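Local coordinates for adenylate cyclase-like protein (Chlamydia trachomatis, PDB 4QO6), which is a structural component of the type III secretion system's inner-membrane ring, seen here as part of its periplasmic region, three BON-like domains in a row, at residues A[34-48]-A[60-72]. Sequence-based numbering, arbitrary orientation.
Sequences GQLFLIGHVRNSIDK and FVKSVDDNVIDDE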
loop_
_atom_site.group_PDB
_atom_site.type_symbol
_atom_site.label_atom_id
_atom_site.label_comp_id
_atom_site.label_asym_id
_atom_site.label_seq_id
_atom_site.Cartn_x
_atom_site.Cartn_y
_atom_site.Cartn_z
ATOM N N GLY A 34 8.136 38.826 19.949
ATOM C CA GLY A 34 7.049 37.905 20.310
ATOM C C GLY A 34 6.552 36.963 19.211
ATOM O O GLY A 34 5.467 36.401 19.325
ATOM N N GLN A 35 7.356 36.791 18.168
ATOM C CA GLN A 35 6.971 36.019 17.005
ATOM C C GLN A 35 7.305 34.536 17.150
ATOM O O GLN A 35 8.446 34.175 17.473
ATOM C CB GLN A 35 7.669 36.548 15.746
ATOM C CG GLN A 35 7.418 35.640 14.552
ATOM C CD GLN A 35 7.396 36.394 13.249
ATOM O OE1 GLN A 35 8.410 36.508 12.563
ATOM N NE2 GLN A 35 6.234 36.930 12.908
ATOM N N LEU A 36 6.313 33.693 16.895
ATOM C CA LEU A 36 6.525 32.240 16.832
ATOM C C LEU A 36 6.574 31.799 15.382
ATOM O O LEU A 36 5.663 32.063 14.603
ATOM C CB LEU A 36 5.410 31.504 17.565
ATOM C CG LEU A 36 5.531 29.997 17.804
ATOM C CD1 LEU A 36 6.597 29.611 18.785
ATOM C CD2 LEU A 36 4.217 29.435 18.300
ATOM N N PHE A 37 7.634 31.111 15.017
ATOM C CA PHE A 37 7.714 30.497 13.711
ATOM C C PHE A 37 7.500 28.992 13.866
ATOM O O PHE A 37 8.236 28.349 14.583
ATOM C CB PHE A 37 9.096 30.803 13.151
ATOM C CG PHE A 37 9.434 30.097 11.870
ATOM C CD1 PHE A 37 10.067 28.901 11.888
ATOM C CD2 PHE A 37 9.228 30.698 10.667
ATOM C CE1 PHE A 37 10.444 28.261 10.713
ATOM C CE2 PHE A 37 9.613 30.084 9.477
ATOM C CZ PHE A 37 10.211 28.847 9.504
ATOM N N LEU A 38 6.490 28.439 13.207
ATOM C CA LEU A 38 6.195 27.015 13.235
ATOM C C LEU A 38 6.492 26.327 11.894
ATOM O O LEU A 38 6.071 26.836 10.831
ATOM C CB LEU A 38 4.708 26.840 13.439
ATOM C CG LEU A 38 4.132 27.282 14.780
ATOM C CD1 LEU A 38 2.628 27.039 14.833
ATOM C CD2 LEU A 38 4.858 26.509 15.884
ATOM N N ILE A 39 7.086 25.137 11.976
ATOM C CA ILE A 39 7.284 24.268 10.821
ATOM C C ILE A 39 6.947 22.816 11.140
ATOM O O ILE A 39 6.875 22.443 12.319
ATOM C CB ILE A 39 8.735 24.451 10.258
ATOM C CG1 ILE A 39 8.849 23.919 8.827
ATOM C CG2 ILE A 39 9.809 23.778 11.087
ATOM C CD1 ILE A 39 10.124 24.382 8.134
ATOM N N GLY A 40 6.700 22.011 10.102
ATOM C CA GLY A 40 6.505 20.526 10.191
ATOM C C GLY A 40 5.181 20.100 9.544
ATOM O O GLY A 40 4.758 20.775 8.633
ATOM N N HIS A 41 4.550 18.987 9.987
ATOM C CA HIS A 41 3.354 18.364 9.406
ATOM C C HIS A 41 2.256 18.142 10.467
ATOM O O HIS A 41 2.570 17.737 11.626
ATOM C CB HIS A 41 3.707 16.964 8.877
ATOM C CG HIS A 41 4.761 16.971 7.808
ATOM N ND1 HIS A 41 4.470 16.892 6.466
ATOM C CD2 HIS A 41 6.102 17.093 7.894
ATOM C CE1 HIS A 41 5.590 16.957 5.771
ATOM N NE2 HIS A 41 6.597 17.069 6.623
ATOM N N VAL A 42 1.003 18.310 10.038
ATOM C CA VAL A 42 -0.176 17.824 10.755
ATOM C C VAL A 42 -0.999 16.949 9.832
ATOM O O VAL A 42 -0.869 17.030 8.593
ATOM C CB VAL A 42 -1.069 18.960 11.355
ATOM C CG1 VAL A 42 -0.292 19.788 12.370
ATOM C CG2 VAL A 42 -1.549 19.869 10.284
ATOM N N ARG A 43 -1.834 16.094 10.442
ATOM C CA ARG A 43 -2.776 15.180 9.686
ATOM C C ARG A 43 -3.680 15.920 8.652
ATOM O O ARG A 43 -3.785 15.473 7.514
ATOM C CB ARG A 43 -3.644 14.418 10.702
ATOM C CG ARG A 43 -4.637 13.418 10.110
ATOM C CD ARG A 43 -5.383 12.623 11.154
ATOM N NE ARG A 43 -6.077 13.536 12.078
ATOM C CZ ARG A 43 -7.064 13.203 12.913
ATOM N NH1 ARG A 43 -7.555 11.960 12.964
ATOM N NH2 ARG A 43 -7.594 14.153 13.679
ATOM N N ASN A 44 -4.287 17.071 9.048
ATOM C CA ASN A 44 -5.240 17.817 8.205
ATOM C C ASN A 44 -5.518 19.253 8.636
ATOM O O ASN A 44 -5.083 19.675 9.683
ATOM C CB ASN A 44 -6.563 17.048 8.068
ATOM C CG ASN A 44 -7.293 16.837 9.395
ATOM O OD1 ASN A 44 -7.443 17.739 10.212
ATOM N ND2 ASN A 44 -7.773 15.655 9.583
ATOM N N SER A 45 -6.168 20.047 7.783
ATOM C CA SER A 45 -6.488 21.415 8.129
ATOM C C SER A 45 -7.287 21.571 9.465
ATOM O O SER A 45 -7.264 22.638 10.058
ATOM C CB SER A 45 -7.258 22.063 7.031
ATOM O OG SER A 45 -8.370 21.253 6.701
ATOM N N ILE A 46 -7.998 20.556 9.923
ATOM C CA ILE A 46 -8.687 20.644 11.259
ATOM C C ILE A 46 -7.618 20.647 12.340
ATOM O O ILE A 46 -7.530 21.619 13.080
ATOM C CB ILE A 46 -9.740 19.551 11.465
ATOM C CG1 ILE A 46 -10.799 19.675 10.375
ATOM C CG2 ILE A 46 -10.386 19.610 12.874
ATOM C CD1 ILE A 46 -11.741 18.497 10.314
ATOM N N ASP A 47 -6.714 19.657 12.362
ATOM C CA ASP A 47 -5.597 19.727 13.267
ATOM C C ASP A 47 -4.783 21.032 13.157
ATOM O O ASP A 47 -4.305 21.565 14.153
ATOM C CB ASP A 47 -4.692 18.490 13.143
ATOM C CG ASP A 47 -5.441 17.179 13.414
ATOM O OD1 ASP A 47 -6.611 17.193 13.896
ATOM O OD2 ASP A 47 -4.867 16.097 13.178
ATOM N N LYS A 48 -4.612 21.573 11.948
ATOM C CA LYS A 48 -3.834 22.761 11.786
ATOM C C LYS A 48 -4.501 23.929 12.520
ATOM O O LYS A 48 -3.845 24.739 13.164
ATOM C CB LYS A 48 -3.713 23.056 10.319
ATOM C CG LYS A 48 -2.735 24.161 9.940
ATOM C CD LYS A 48 -2.418 23.906 8.455
ATOM C CE LYS A 48 -1.279 24.709 7.921
ATOM N NZ LYS A 48 -1.593 26.124 8.144
ATOM N N PHE A 60 2.092 35.518 25.539
ATOM C CA PHE A 60 3.412 36.051 25.097
ATOM C C PHE A 60 3.702 35.932 23.575
ATOM O O PHE A 60 4.724 36.421 23.078
ATOM C CB PHE A 60 4.536 35.399 25.918
ATOM C CG PHE A 60 4.518 33.891 25.900
ATOM C CD1 PHE A 60 5.102 33.194 24.867
ATOM C CD2 PHE A 60 3.928 33.179 26.919
ATOM C CE1 PHE A 60 5.094 31.819 24.847
ATOM C CE2 PHE A 60 3.886 31.797 26.897
ATOM C CZ PHE A 60 4.483 31.111 25.870
ATOM N N VAL A 61 2.798 35.288 22.839
ATOM C CA VAL A 61 2.944 35.092 21.404
ATOM C C VAL A 61 2.076 36.144 20.737
ATOM O O VAL A 61 0.833 36.143 20.901
ATOM C CB VAL A 61 2.549 33.661 20.963
ATOM C CG1 VAL A 61 2.454 33.571 19.450
ATOM C CG2 VAL A 61 3.578 32.646 21.485
ATOM N N LYS A 62 2.756 37.038 20.022
ATOM C CA LYS A 62 2.147 38.174 19.360
ATOM C C LYS A 62 1.865 37.857 17.941
ATOM O O LYS A 62 0.825 38.310 17.423
ATOM C CB LYS A 62 3.061 39.380 19.400
ATOM C CG LYS A 62 3.479 39.795 20.803
ATOM C CD LYS A 62 2.262 40.109 21.666
ATOM C CE LYS A 62 2.625 40.191 23.145
ATOM N NZ LYS A 62 1.417 39.858 23.942
ATOM N N SER A 63 2.763 37.109 17.287
ATOM C CA SER A 63 2.444 36.628 15.946
ATOM C C SER A 63 2.944 35.209 15.675
ATOM O O SER A 63 3.847 34.708 16.356
ATOM C CB SER A 63 3.012 37.580 14.900
ATOM O OG SER A 63 4.407 37.453 14.844
ATOM N N VAL A 64 2.309 34.581 14.695
ATOM C CA VAL A 64 2.630 33.231 14.281
ATOM C C VAL A 64 3.015 33.203 12.777
ATOM O O VAL A 64 2.267 33.676 11.950
ATOM C CB VAL A 64 1.459 32.305 14.566
ATOM C CG1 VAL A 64 1.795 30.893 14.102
ATOM C CG2 VAL A 64 1.131 32.309 16.090
ATOM N N ASP A 65 4.211 32.721 12.467
ATOM C CA ASP A 65 4.616 32.496 11.113
ATOM C C ASP A 65 4.435 30.977 10.839
ATOM O O ASP A 65 5.224 30.125 11.244
ATOM C CB ASP A 65 6.070 32.984 10.891
ATOM C CG ASP A 65 6.501 32.890 9.411
ATOM O OD1 ASP A 65 6.240 31.868 8.754
ATOM O OD2 ASP A 65 7.073 33.842 8.872
ATOM N N ASP A 66 3.399 30.654 10.096
ATOM C CA ASP A 66 2.912 29.270 9.983
ATOM C C ASP A 66 3.405 28.592 8.725
ATOM O O ASP A 66 2.935 28.924 7.634
ATOM C CB ASP A 66 1.372 29.280 9.989
ATOM C CG ASP A 66 0.784 27.986 9.475
ATOM O OD1 ASP A 66 1.477 26.978 9.496
ATOM O OD2 ASP A 66 -0.381 27.982 9.014
ATOM N N ASN A 67 4.329 27.649 8.871
ATOM C CA ASN A 67 4.858 26.877 7.733
ATOM C C ASN A 67 4.604 25.362 7.894
ATOM O O ASN A 67 5.426 24.484 7.584
ATOM C CB ASN A 67 6.322 27.180 7.609
ATOM C CG ASN A 67 6.576 28.651 7.388
ATOM O OD1 ASN A 67 6.613 29.106 6.241
ATOM N ND2 ASN A 67 6.787 29.400 8.456
ATOM N N VAL A 68 3.446 25.056 8.428
ATOM C CA VAL A 68 3.109 23.695 8.728
ATOM C C VAL A 68 2.348 23.127 7.521
ATOM O O VAL A 68 1.414 23.731 7.058
ATOM C CB VAL A 68 2.214 23.640 9.982
ATOM C CG1 VAL A 68 1.765 22.213 10.242
ATOM C CG2 VAL A 68 2.949 24.163 11.187
ATOM N N ILE A 69 2.763 21.982 7.057
ATOM C CA ILE A 69 2.137 21.216 5.982
ATOM C C ILE A 69 0.879 20.444 6.441
ATOM O O ILE A 69 0.898 19.691 7.442
ATOM C CB ILE A 69 3.150 20.181 5.454
ATOM C CG1 ILE A 69 4.490 20.856 5.007
ATOM C CG2 ILE A 69 2.558 19.351 4.353
ATOM C CD1 ILE A 69 4.308 22.099 4.141
ATOM N N ASP A 70 -0.205 20.625 5.697
ATOM C CA ASP A 70 -1.411 19.829 5.825
ATOM C C ASP A 70 -1.226 18.552 4.959
ATOM O O ASP A 70 -1.303 18.562 3.730
ATOM C CB ASP A 70 -2.583 20.688 5.370
ATOM C CG ASP A 70 -3.888 19.908 5.203
ATOM O OD1 ASP A 70 -3.853 18.678 5.313
ATOM O OD2 ASP A 70 -4.954 20.558 4.988
ATOM N N ASP A 71 -0.896 17.454 5.589
ATOM C CA ASP A 71 -0.576 16.244 4.845
ATOM C C ASP A 71 -1.744 15.761 3.981
ATOM O O ASP A 71 -1.511 15.189 2.904
ATOM C CB ASP A 71 -0.098 15.150 5.774
ATOM C CG ASP A 71 1.291 15.406 6.336
ATOM O OD1 ASP A 71 2.022 16.279 5.836
ATOM O OD2 ASP A 71 1.692 14.692 7.271
ATOM N N GLU A 72 -2.984 16.018 4.417
ATOM C CA GLU A 72 -4.185 15.586 3.652
ATOM C C GLU A 72 -4.278 16.262 2.274
ATOM O O GLU A 72 -4.626 15.620 1.304
ATOM C CB GLU A 72 -5.462 15.866 4.464
ATOM C CG GLU A 72 -6.725 15.227 3.990
ATOM C CD GLU A 72 -7.975 15.663 4.802
ATOM O OE1 GLU A 72 -8.393 16.891 4.847
ATOM O OE2 GLU A 72 -8.533 14.735 5.409
HETATM O O HOH W 1 -7.585 13.525 7.697
HETATM O O HOH W 2 -7.279 19.111 5.388
#
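Strand 35-39 runs beside strand 63-70 in the same direction, their axes 15° apart and joined by backbone bonds such as L36 N to S63 O (2.7 Å) and D65 N to L36 O. Strand 41-42, helix 45-56 and the same strand 63-70 form the beta-alpha-beta unit of the first periplasmic (PD1) domain. At G40, where a CB would press against the preceding carbonyl O, the first segment turns a corner; pairing continues through I69 N to G40 O and V42 N to I69 O.

On the face toward helix 45-56, branched aliphatics fill the layer: L38 CB rests on V68 CG2 at 3.9 Å, and V68 CG1 meets V42 CG1 with the two side chains nearly perpendicular. K48 reaches from that helix with its methylene chain extended, bending only at chi4 (-57°), and NZ forms a salt bridge with D66 OD2, modelled doubtfully short. OD1 accepts from V68 N in an Asx turn. At the helix starts, short acceptors cap backbone N-H groups: N44 OD1 takes D47 N, D70 OD1 more weakly E72 N. Water 2 links S45 N to D70 OD2 and E72 OE1.

The opposite face is more polar. Q35 NE2 donates to the short hydroxyl of S63 (OG, 2.7 Å), and the F37 ring lies alongside the D65 carboxylate, their planes 51° apart. I69 CG1 covers one face of the H41 imidazole, while ND1 donates in the ring plane to the syn lone pair of D71 OD1, 2.6 Å away.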